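Local structure of putative acetyltransferase Ta0821 (Thermoplasma acidophilum DSM 1728, 3C26) at residues D41-D47 against R238-Y242; A160-V164 against Y207-Y211; F175-W179 against D216-N220. The protein is a putative acetyltransferase of the GNAT family and probably transfers acyl groups other than amino-acyl groups. Residues are numbered along the deposited sequence.

Contact 1 of 3, residues D41-D47 against R238-Y242; sequences DTGTMDD and RITFY
This is a largely polar loop-to-strand contact: an arginine bound to a backbone carbonyl and a hydroxyl pair join the turn between helices 31-40 and 45-58, within the GNAT family region, to one face of strand 237-243 far along the chain. Asp41 and Thr42 have near-helical backbone angles, Gly43 is extended (-141/-180), and Thr44 takes the N-cap position of the next helix without a side-chain capping bond. Closest in register are Thr44 and Thr240, CA atoms 7.9 Å apart. Every second strand residue, Arg238, Thr240 and Tyr242, points its CA-to-CB bond toward the turn. Arg238, all-trans through chi3, reaches it end-on: its NH2 donates to Asp41 O at 2.7 Å, with a weak second bond from NH1 to the same oxygen at 3.2 Å. Thr44 CG2 covers one guanidinium face, 3.8 Å from Arg238 CZ. With chi1 p, Thr44 brings OG1 to 2.6 Å from Tyr242 OH (chi1 m), a buried hydroxyl-hydroxyl hydrogen bond near the phenol plane; OG1 also bonds Asp216. The Tyr242 ring stacks with Phe218; strands 141-153 and 214-221 flank strand 237-243, and helix 225-232 packs on Phe241 of the other face.

Contact 2 of 3, residues A160-V164 against Y207-Y211; sequences ALKPV and YFDIY
Leu161 lies over one face of the Phe208 ring: its CG is 3.9 Å from the ring centroid and 8° off the normal, a CH-pi contact, while Leu161 CD2 approaches Phe208 CD1 to 3.5 Å. Rotamers t, p for Leu161 and chi1 p, chi2 88° for Phe208 set this overlap. The nearest CA atoms are those of Leu161 and Ile210, 8.6 Å apart, and no hydrogen bond crosses. The irregular segment 160-164, which leads into strand 164-168, outermost of the large mixed sheet within this chain, thus covers one face of strand 204-211, where Phe208 and Ile210 point toward it. Ile199, Ile215, Leu217 and Met235 also touch Leu161, so its side chain is buried between sheet residues and Met235 of a loop. Leu161 CD2 lies 4.3 Å from Ile210 CG1. Beyond Leu161 the chain runs extended: Lys162 (-130/149) turns its CA-to-CB bond away, and Pro163 N (-72/148) lies at the ring edge, 4.0 Å from Phe208 CZ, with Pro163 CD 4.3 Å from the same atom.

Contact 3 of 3, residues F175-W179 against D216-N220; sequences FFIDW and DLFVN
Here a small two-stranded hairpin, 174-177 with 180-183, is laid against one face of the large mixed sheet at strand 214-221; the interface is built around an aromatic cluster of Phe176, Trp179 and Phe218, with Asn220 at the other end. Axes of strands 175-177 and 216-220 approach to 7.0 Å and run nearly antiparallel (160°); CA pairs Phe175-Asn220 (5.8 Å) and Phe176-Phe218 (6.6 Å) give the register. At the hairpin tip, Asp178 (44/50) and Trp179 (63/19) have the left-handed backbone angles of a type I' turn. Every second sheet residue, Asp216, Phe218 and Asn220, points its CA-to-CB bond toward the hairpin. Among the rings, Phe218 directs its edge at the face of Trp179, its centroid 5.0 Å from that of the six-membered ring, planes at 80°. Phe176, chi1 off-well at -115°, meets Phe218 obliquely, its CB 3.6 Å from Phe218 CD2. Hydrogen bonds come from the Asn220 amide, which clasps the Phe176 backbone: Phe176 N donates to Asn220 OD1 and Asn220 ND2 to Phe176 O, each 2.9 Å. Asn220 OD1 also bonds Tyr146. Thr44 holds Asp216 OD1, while water 2 accepts from Trp179 NE1 at 3.0 Å and donates to Asp216 OD2 at 2.8 Å.

All three contacts reach the same mixed sheet through three neighbouring strands: 237-243 in contact 1, 214-221 in contact 3 and 204-211 in contact 2. Their centres lie about 15 Å (contacts 1 and 2), 12 Å (1 and 3) and 11 Å (2 and 3) apart. Contacts 1 and 3 share one face, where Trp179 CH2 is 3.5 Å from Tyr242 OH; contact 2 covers the opposite face. Probable backbone hydrogen bonds join the strands, such as Thr240 O to Leu217 N (2.8 Å) and Tyr207 O to Phe218 N (2.7 Å). Along the chain, contacts 2 and 3 alternate inside the loop closed by contact 1, which joins the turn between helices 31-40 and 45-58 to strand 237-243.

Contact 1 of 3, residues D41-D47 against R238-Y242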
loop_
_atom_site.group_PDB
_atom_site.type_symbol
_atom_site.label_atom_id
_atom_site.label_comp_id
_atom_site.label_asym_id
_atom_site.label_seq_id
_atom_site.Cartn_x
_atom_site.Cartn_y
_atom_site.Cartn_z
ATOM N N ASP A 41 -5.772 4.927 5.230
ATOM C CA ASP A 41 -7.039 4.802 4.485
ATOM C C ASP A 41 -7.196 3.445 3.833
ATOM O O ASP A 41 -8.288 3.052 3.491
ATOM C CB ASP A 41 -7.162 5.881 3.413
ATOM C CG ASP A 41 -7.433 7.255 4.002
ATOM O OD1 ASP A 41 -7.834 7.306 5.177
ATOM O OD2 ASP A 41 -7.226 8.291 3.307
ATOM N N THR A 42 -6.102 2.713 3.696
ATOM C CA THR A 42 -6.108 1.399 3.033
ATOM C C THR A 42 -6.518 0.261 4.001
ATOM O O THR A 42 -6.521 -0.920 3.637
ATOM C CB THR A 42 -4.767 1.072 2.313
ATOM O OG1 THR A 42 -3.738 0.841 3.260
ATOM C CG2 THR A 42 -4.364 2.173 1.336
ATOM N N GLY A 43 -6.841 0.662 5.233
ATOM C CA GLY A 43 -7.311 -0.209 6.290
ATOM C C GLY A 43 -8.390 0.431 7.109
ATOM O O GLY A 43 -8.754 1.599 6.874
ATOM N N THR A 44 -8.889 -0.294 8.113
ATOM C CA THR A 44 -10.050 0.180 8.858
ATOM C C THR A 44 -9.880 0.196 10.355
ATOM O O THR A 44 -10.809 0.477 11.100
ATOM C CB THR A 44 -11.308 -0.628 8.483
ATOM O OG1 THR A 44 -11.169 -1.971 8.935
ATOM C CG2 THR A 44 -11.554 -0.606 6.984
HETATM N N MSE A 45 -8.658 -0.048 10.803
HETATM C CA MSE A 45 -8.388 -0.011 12.226
HETATM C C MSE A 45 -8.659 1.370 12.830
HETATM O O MSE A 45 -9.131 1.484 13.946
HETATM C CB MSE A 45 -6.952 -0.400 12.535
HETATM C CG MSE A 45 -6.734 -0.674 13.986
HETATM SE SE MSE A 45 -5.129 -1.733 14.394
HETATM C CE MSE A 45 -3.743 -0.519 13.773
ATOM N N ASP A 46 -8.368 2.410 12.072
ATOM C CA ASP A 46 -8.548 3.790 12.560
ATOM C C ASP A 46 -10.001 4.111 12.765
ATOM O O ASP A 46 -10.360 4.788 13.726
ATOM C CB ASP A 46 -7.905 4.863 11.634
ATOM C CG ASP A 46 -6.403 5.051 11.895
ATOM O OD1 ASP A 46 -6.051 5.871 12.760
ATOM O OD2 ASP A 46 -5.568 4.340 11.295
ATOM N N ASP A 47 -10.831 3.612 11.866
ATOM C CA ASP A 47 -12.257 3.861 11.927
ATOM C C ASP A 47 -12.865 3.082 13.079
ATOM O O ASP A 47 -13.860 3.505 13.673
ATOM C CB ASP A 47 -12.967 3.411 10.643
ATOM C CG ASP A 47 -12.480 4.158 9.395
ATOM O OD1 ASP A 47 -12.545 5.394 9.328
ATOM O OD2 ASP A 47 -12.005 3.479 8.501
ATOM N N ARG A 238 -18.166 -0.372 2.222
ATOM C CA ARG A 238 -16.818 -0.850 2.214
ATOM C C ARG A 238 -16.699 -2.222 2.902
ATOM O O ARG A 238 -16.957 -2.367 4.101
ATOM C CB ARG A 238 -15.882 0.135 2.870
ATOM C CG ARG A 238 -14.391 -0.294 2.766
ATOM C CD ARG A 238 -13.524 0.733 3.520
ATOM N NE ARG A 238 -12.101 0.450 3.358
ATOM C CZ ARG A 238 -11.107 1.269 3.706
ATOM N NH1 ARG A 238 -11.358 2.446 4.268
ATOM N NH2 ARG A 238 -9.856 0.899 3.493
ATOM N N ILE A 239 -16.319 -3.220 2.109
ATOM C CA ILE A 239 -16.162 -4.598 2.614
ATOM C C ILE A 239 -14.694 -4.970 2.637
ATOM O O ILE A 239 -14.035 -5.029 1.594
ATOM C CB ILE A 239 -16.950 -5.674 1.791
ATOM C CG1 ILE A 239 -18.390 -5.242 1.579
ATOM C CG2 ILE A 239 -16.928 -7.019 2.511
ATOM C CD1 ILE A 239 -19.107 -4.817 2.872
ATOM N N THR A 240 -14.201 -5.230 3.844
ATOM C CA THR A 240 -12.781 -5.524 4.091
ATOM C C THR A 240 -12.599 -6.847 4.827
ATOM O O THR A 240 -13.164 -7.102 5.924
ATOM C CB THR A 240 -12.072 -4.393 4.931
ATOM O OG1 THR A 240 -12.436 -3.069 4.444
ATOM C CG2 THR A 240 -10.532 -4.553 4.937
ATOM N N PHE A 241 -11.787 -7.678 4.190
ATOM C CA PHE A 241 -11.410 -8.971 4.731
ATOM C C PHE A 241 -10.002 -8.922 5.193
ATOM O O PHE A 241 -9.106 -8.517 4.461
ATOM C CB PHE A 241 -11.508 -10.071 3.686
ATOM C CG PHE A 241 -12.884 -10.248 3.119
ATOM C CD1 PHE A 241 -13.313 -9.446 2.070
ATOM C CD2 PHE A 241 -13.765 -11.198 3.636
ATOM C CE1 PHE A 241 -14.561 -9.593 1.539
ATOM C CE2 PHE A 241 -15.033 -11.342 3.089
ATOM C CZ PHE A 241 -15.423 -10.558 2.047
ATOM N N TYR A 242 -9.847 -9.347 6.449
ATOM C CA TYR A 242 -8.547 -9.560 7.073
ATOM C C TYR A 242 -8.422 -11.059 7.146
ATOM O O TYR A 242 -9.138 -11.710 7.884
ATOM C CB TYR A 242 -8.505 -8.923 8.441
ATOM C CG TYR A 242 -8.659 -7.410 8.447
ATOM C CD1 TYR A 242 -9.904 -6.803 8.452
ATOM C CD2 TYR A 242 -7.556 -6.608 8.497
ATOM C CE1 TYR A 242 -10.028 -5.452 8.508
ATOM C CE2 TYR A 242 -7.663 -5.240 8.565
ATOM C CZ TYR A 242 -8.897 -4.660 8.555
ATOM O OH TYR A 242 -8.972 -3.286 8.558
HETATM O O HOH W 1 -10.598 5.254 4.865
#

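Contact 2 of 3, residues A160-V164 against Y207-Y211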
loop_
_atom_site.group_PDB
_atom_site.type_symbol
_atom_site.label_atom_id
_atom_site.label_comp_id
_atom_site.label_asym_id
_atom_site.label_seq_id
_atom_site.Cartn_x
_atom_site.Cartn_y
_atom_site.Cartn_z
ATOM N N ALA A 160 -28.279 -9.738 5.989
ATOM C CA ALA A 160 -27.948 -10.810 5.041
ATOM C C ALA A 160 -26.628 -11.453 5.504
ATOM O O ALA A 160 -26.155 -12.487 4.978
ATOM C CB ALA A 160 -27.846 -10.251 3.624
ATOM N N LEU A 161 -26.038 -10.783 6.490
ATOM C CA LEU A 161 -24.896 -11.302 7.222
ATOM C C LEU A 161 -25.460 -11.590 8.604
ATOM O O LEU A 161 -25.844 -10.685 9.373
ATOM C CB LEU A 161 -23.735 -10.319 7.313
ATOM C CG LEU A 161 -22.429 -10.951 7.811
ATOM C CD1 LEU A 161 -22.028 -12.122 6.978
ATOM C CD2 LEU A 161 -21.350 -9.896 7.816
ATOM N N LYS A 162 -25.524 -12.880 8.868
ATOM C CA LYS A 162 -26.084 -13.421 10.085
ATOM C C LYS A 162 -25.093 -14.418 10.708
ATOM O O LYS A 162 -24.335 -15.071 10.001
ATOM C CB LYS A 162 -27.406 -14.108 9.735
ATOM C CG LYS A 162 -28.556 -13.148 9.409
ATOM C CD LYS A 162 -29.459 -12.977 10.644
ATOM C CE LYS A 162 -30.701 -12.117 10.374
ATOM N NZ LYS A 162 -30.513 -10.688 10.781
ATOM N N PRO A 163 -25.093 -14.523 12.039
ATOM C CA PRO A 163 -24.155 -15.421 12.679
ATOM C C PRO A 163 -24.489 -16.871 12.480
ATOM O O PRO A 163 -25.639 -17.218 12.370
ATOM C CB PRO A 163 -24.323 -15.074 14.152
ATOM C CG PRO A 163 -25.748 -14.651 14.250
ATOM C CD PRO A 163 -25.923 -13.813 13.028
ATOM N N VAL A 164 -23.460 -17.708 12.428
ATOM C CA VAL A 164 -23.635 -19.173 12.360
ATOM C C VAL A 164 -22.953 -19.796 13.575
ATOM O O VAL A 164 -21.785 -19.582 13.865
ATOM C CB VAL A 164 -23.120 -19.783 11.085
ATOM C CG1 VAL A 164 -23.258 -21.321 11.141
ATOM C CG2 VAL A 164 -23.879 -19.211 9.924
ATOM N N TYR A 207 -15.025 -13.802 12.159
ATOM C CA TYR A 207 -15.551 -12.751 13.012
ATOM C C TYR A 207 -15.922 -11.554 12.119
ATOM O O TYR A 207 -15.134 -11.127 11.289
ATOM C CB TYR A 207 -14.522 -12.335 14.068
ATOM C CG TYR A 207 -15.044 -11.184 14.876
ATOM C CD1 TYR A 207 -15.866 -11.381 15.968
ATOM C CD2 TYR A 207 -14.783 -9.879 14.476
ATOM C CE1 TYR A 207 -16.369 -10.295 16.685
ATOM C CE2 TYR A 207 -15.295 -8.809 15.158
ATOM C CZ TYR A 207 -16.082 -9.005 16.237
ATOM O OH TYR A 207 -16.557 -7.867 16.864
ATOM N N PHE A 208 -17.138 -11.053 12.274
ATOM C CA PHE A 208 -17.598 -9.904 11.516
ATOM C C PHE A 208 -18.106 -8.750 12.392
ATOM O O PHE A 208 -18.579 -8.944 13.501
ATOM C CB PHE A 208 -18.656 -10.282 10.446
ATOM C CG PHE A 208 -19.945 -10.742 11.001
ATOM C CD1 PHE A 208 -20.957 -9.832 11.314
ATOM C CD2 PHE A 208 -20.185 -12.087 11.175
ATOM C CE1 PHE A 208 -22.142 -10.268 11.863
ATOM C CE2 PHE A 208 -21.354 -12.506 11.719
ATOM C CZ PHE A 208 -22.354 -11.592 12.038
ATOM N N ASP A 209 -17.949 -7.545 11.841
ATOM C CA ASP A 209 -18.349 -6.304 12.487
ATOM C C ASP A 209 -18.935 -5.375 11.432
ATOM O O ASP A 209 -18.244 -4.855 10.570
ATOM C CB ASP A 209 -17.140 -5.649 13.196
ATOM C CG ASP A 209 -17.525 -4.414 14.006
ATOM O OD1 ASP A 209 -18.712 -4.170 14.173
ATOM O OD2 ASP A 209 -16.623 -3.681 14.464
ATOM N N ILE A 210 -20.255 -5.286 11.476
ATOM C CA ILE A 210 -21.038 -4.439 10.592
ATOM C C ILE A 210 -21.048 -3.055 11.219
ATOM O O ILE A 210 -21.336 -2.898 12.420
ATOM C CB ILE A 210 -22.483 -4.902 10.539
ATOM C CG1 ILE A 210 -22.560 -6.316 9.957
ATOM C CG2 ILE A 210 -23.364 -3.869 9.805
ATOM C CD1 ILE A 210 -23.965 -6.847 9.943
ATOM N N TYR A 211 -20.746 -2.043 10.415
ATOM C CA TYR A 211 -20.713 -0.680 10.955
ATOM C C TYR A 211 -21.379 0.250 9.974
ATOM O O TYR A 211 -21.866 -0.208 8.942
ATOM C CB TYR A 211 -19.275 -0.242 11.289
ATOM C CG TYR A 211 -18.308 -0.258 10.106
ATOM C CD1 TYR A 211 -18.155 0.865 9.302
ATOM C CD2 TYR A 211 -17.555 -1.369 9.810
ATOM C CE1 TYR A 211 -17.311 0.868 8.233
ATOM C CE2 TYR A 211 -16.708 -1.388 8.707
ATOM C CZ TYR A 211 -16.575 -0.254 7.945
ATOM O OH TYR A 211 -15.740 -0.224 6.856
#

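Contact 3 of 3, residues F175-W179 against D216-N220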
loop_
_atom_site.group_PDB
_atom_site.type_symbol
_atom_site.label_atom_id
_atom_site.label_comp_id
_atom_site.label_asym_id
_atom_site.label_seq_id
_atom_site.Cartn_x
_atom_site.Cartn_y
_atom_site.Cartn_z
ATOM N N PHE A 175 -7.192 -16.661 17.478
ATOM C CA PHE A 175 -8.070 -15.961 16.558
ATOM C C PHE A 175 -8.149 -14.481 16.821
ATOM O O PHE A 175 -7.957 -14.022 17.920
ATOM C CB PHE A 175 -9.544 -16.398 16.763
ATOM C CG PHE A 175 -9.745 -17.847 17.039
ATOM C CD1 PHE A 175 -9.696 -18.330 18.339
ATOM C CD2 PHE A 175 -10.085 -18.715 16.001
ATOM C CE1 PHE A 175 -9.896 -19.641 18.593
ATOM C CE2 PHE A 175 -10.294 -20.055 16.255
ATOM C CZ PHE A 175 -10.199 -20.518 17.551
ATOM N N PHE A 176 -8.478 -13.755 15.766
ATOM C CA PHE A 176 -8.790 -12.331 15.849
ATOM C C PHE A 176 -10.260 -12.253 16.109
ATOM O O PHE A 176 -11.059 -12.730 15.312
ATOM C CB PHE A 176 -8.450 -11.552 14.576
ATOM C CG PHE A 176 -7.378 -10.530 14.758
ATOM C CD1 PHE A 176 -7.438 -9.623 15.799
ATOM C CD2 PHE A 176 -6.349 -10.419 13.855
ATOM C CE1 PHE A 176 -6.477 -8.640 15.975
ATOM C CE2 PHE A 176 -5.374 -9.438 14.024
ATOM C CZ PHE A 176 -5.463 -8.540 15.099
ATOM N N ILE A 177 -10.617 -11.729 17.271
ATOM C CA ILE A 177 -11.990 -11.486 17.579
ATOM C C ILE A 177 -12.142 -10.060 18.110
ATOM O O ILE A 177 -11.479 -9.660 19.070
ATOM C CB ILE A 177 -12.515 -12.474 18.578
ATOM C CG1 ILE A 177 -12.408 -13.902 18.007
ATOM C CG2 ILE A 177 -13.972 -12.200 18.910
ATOM C CD1 ILE A 177 -13.114 -14.924 18.864
ATOM N N ASP A 178 -13.020 -9.300 17.484
ATOM C CA ASP A 178 -13.224 -7.896 17.907
ATOM C C ASP A 178 -11.895 -7.198 18.169
ATOM O O ASP A 178 -11.666 -6.620 19.231
ATOM C CB ASP A 178 -14.095 -7.828 19.154
ATOM C CG ASP A 178 -14.440 -6.386 19.578
ATOM O OD1 ASP A 178 -14.533 -5.513 18.731
ATOM O OD2 ASP A 178 -14.655 -6.143 20.779
ATOM N N TRP A 179 -10.999 -7.316 17.194
ATOM C CA TRP A 179 -9.672 -6.643 17.169
ATOM C C TRP A 179 -8.687 -7.030 18.266
ATOM O O TRP A 179 -7.723 -6.311 18.559
ATOM C CB TRP A 179 -9.811 -5.113 17.117
ATOM C CG TRP A 179 -10.456 -4.631 15.877
ATOM C CD1 TRP A 179 -11.813 -4.502 15.665
ATOM C CD2 TRP A 179 -9.825 -4.250 14.640
ATOM N NE1 TRP A 179 -12.037 -4.081 14.397
ATOM C CE2 TRP A 179 -10.850 -3.881 13.752
ATOM C CE3 TRP A 179 -8.501 -4.198 14.199
ATOM C CZ2 TRP A 179 -10.602 -3.457 12.444
ATOM C CZ3 TRP A 179 -8.260 -3.758 12.896
ATOM C CH2 TRP A 179 -9.310 -3.412 12.041
ATOM N N ASP A 216 -16.393 -5.221 8.304
ATOM C CA ASP A 216 -15.104 -5.860 8.397
ATOM C C ASP A 216 -15.326 -7.335 8.744
ATOM O O ASP A 216 -16.170 -7.653 9.581
ATOM C CB ASP A 216 -14.245 -5.232 9.534
ATOM C CG ASP A 216 -13.864 -3.758 9.299
ATOM O OD1 ASP A 216 -13.593 -3.338 8.163
ATOM O OD2 ASP A 216 -13.804 -3.004 10.286
ATOM N N LEU A 217 -14.577 -8.209 8.068
ATOM C CA LEU A 217 -14.577 -9.637 8.299
ATOM C C LEU A 217 -13.179 -10.133 8.512
ATOM O O LEU A 217 -12.296 -9.885 7.706
ATOM C CB LEU A 217 -15.263 -10.421 7.133
ATOM C CG LEU A 217 -16.688 -9.893 6.807
ATOM C CD1 LEU A 217 -16.682 -8.854 5.685
ATOM C CD2 LEU A 217 -17.627 -11.059 6.445
ATOM N N PHE A 218 -12.976 -10.809 9.627
ATOM C CA PHE A 218 -11.712 -11.430 9.952
ATOM C C PHE A 218 -11.794 -12.936 9.728
ATOM O O PHE A 218 -12.436 -13.681 10.474
ATOM C CB PHE A 218 -11.334 -11.167 11.394
ATOM C CG PHE A 218 -10.882 -9.807 11.648
ATOM C CD1 PHE A 218 -11.775 -8.747 11.658
ATOM C CD2 PHE A 218 -9.528 -9.546 11.825
ATOM C CE1 PHE A 218 -11.335 -7.467 11.895
ATOM C CE2 PHE A 218 -9.075 -8.241 12.085
ATOM C CZ PHE A 218 -9.966 -7.215 12.096
ATOM N N VAL A 219 -11.109 -13.392 8.700
ATOM C CA VAL A 219 -11.168 -14.801 8.327
ATOM C C VAL A 219 -10.046 -15.519 9.014
ATOM O O VAL A 219 -8.901 -15.500 8.576
ATOM C CB VAL A 219 -11.106 -14.986 6.833
ATOM C CG1 VAL A 219 -11.329 -16.486 6.435
ATOM C CG2 VAL A 219 -12.160 -14.107 6.210
ATOM N N ASN A 220 -10.422 -16.153 10.111
ATOM C CA ASN A 220 -9.505 -16.924 10.971
ATOM C C ASN A 220 -9.238 -18.346 10.489
ATOM O O ASN A 220 -8.219 -18.952 10.818
ATOM C CB ASN A 220 -10.057 -16.961 12.391
ATOM C CG ASN A 220 -9.974 -15.595 13.087
ATOM O OD1 ASN A 220 -8.891 -15.039 13.209
ATOM N ND2 ASN A 220 -11.115 -15.057 13.523
HETATM O O HOH W 2 -14.614 -3.373 12.944
#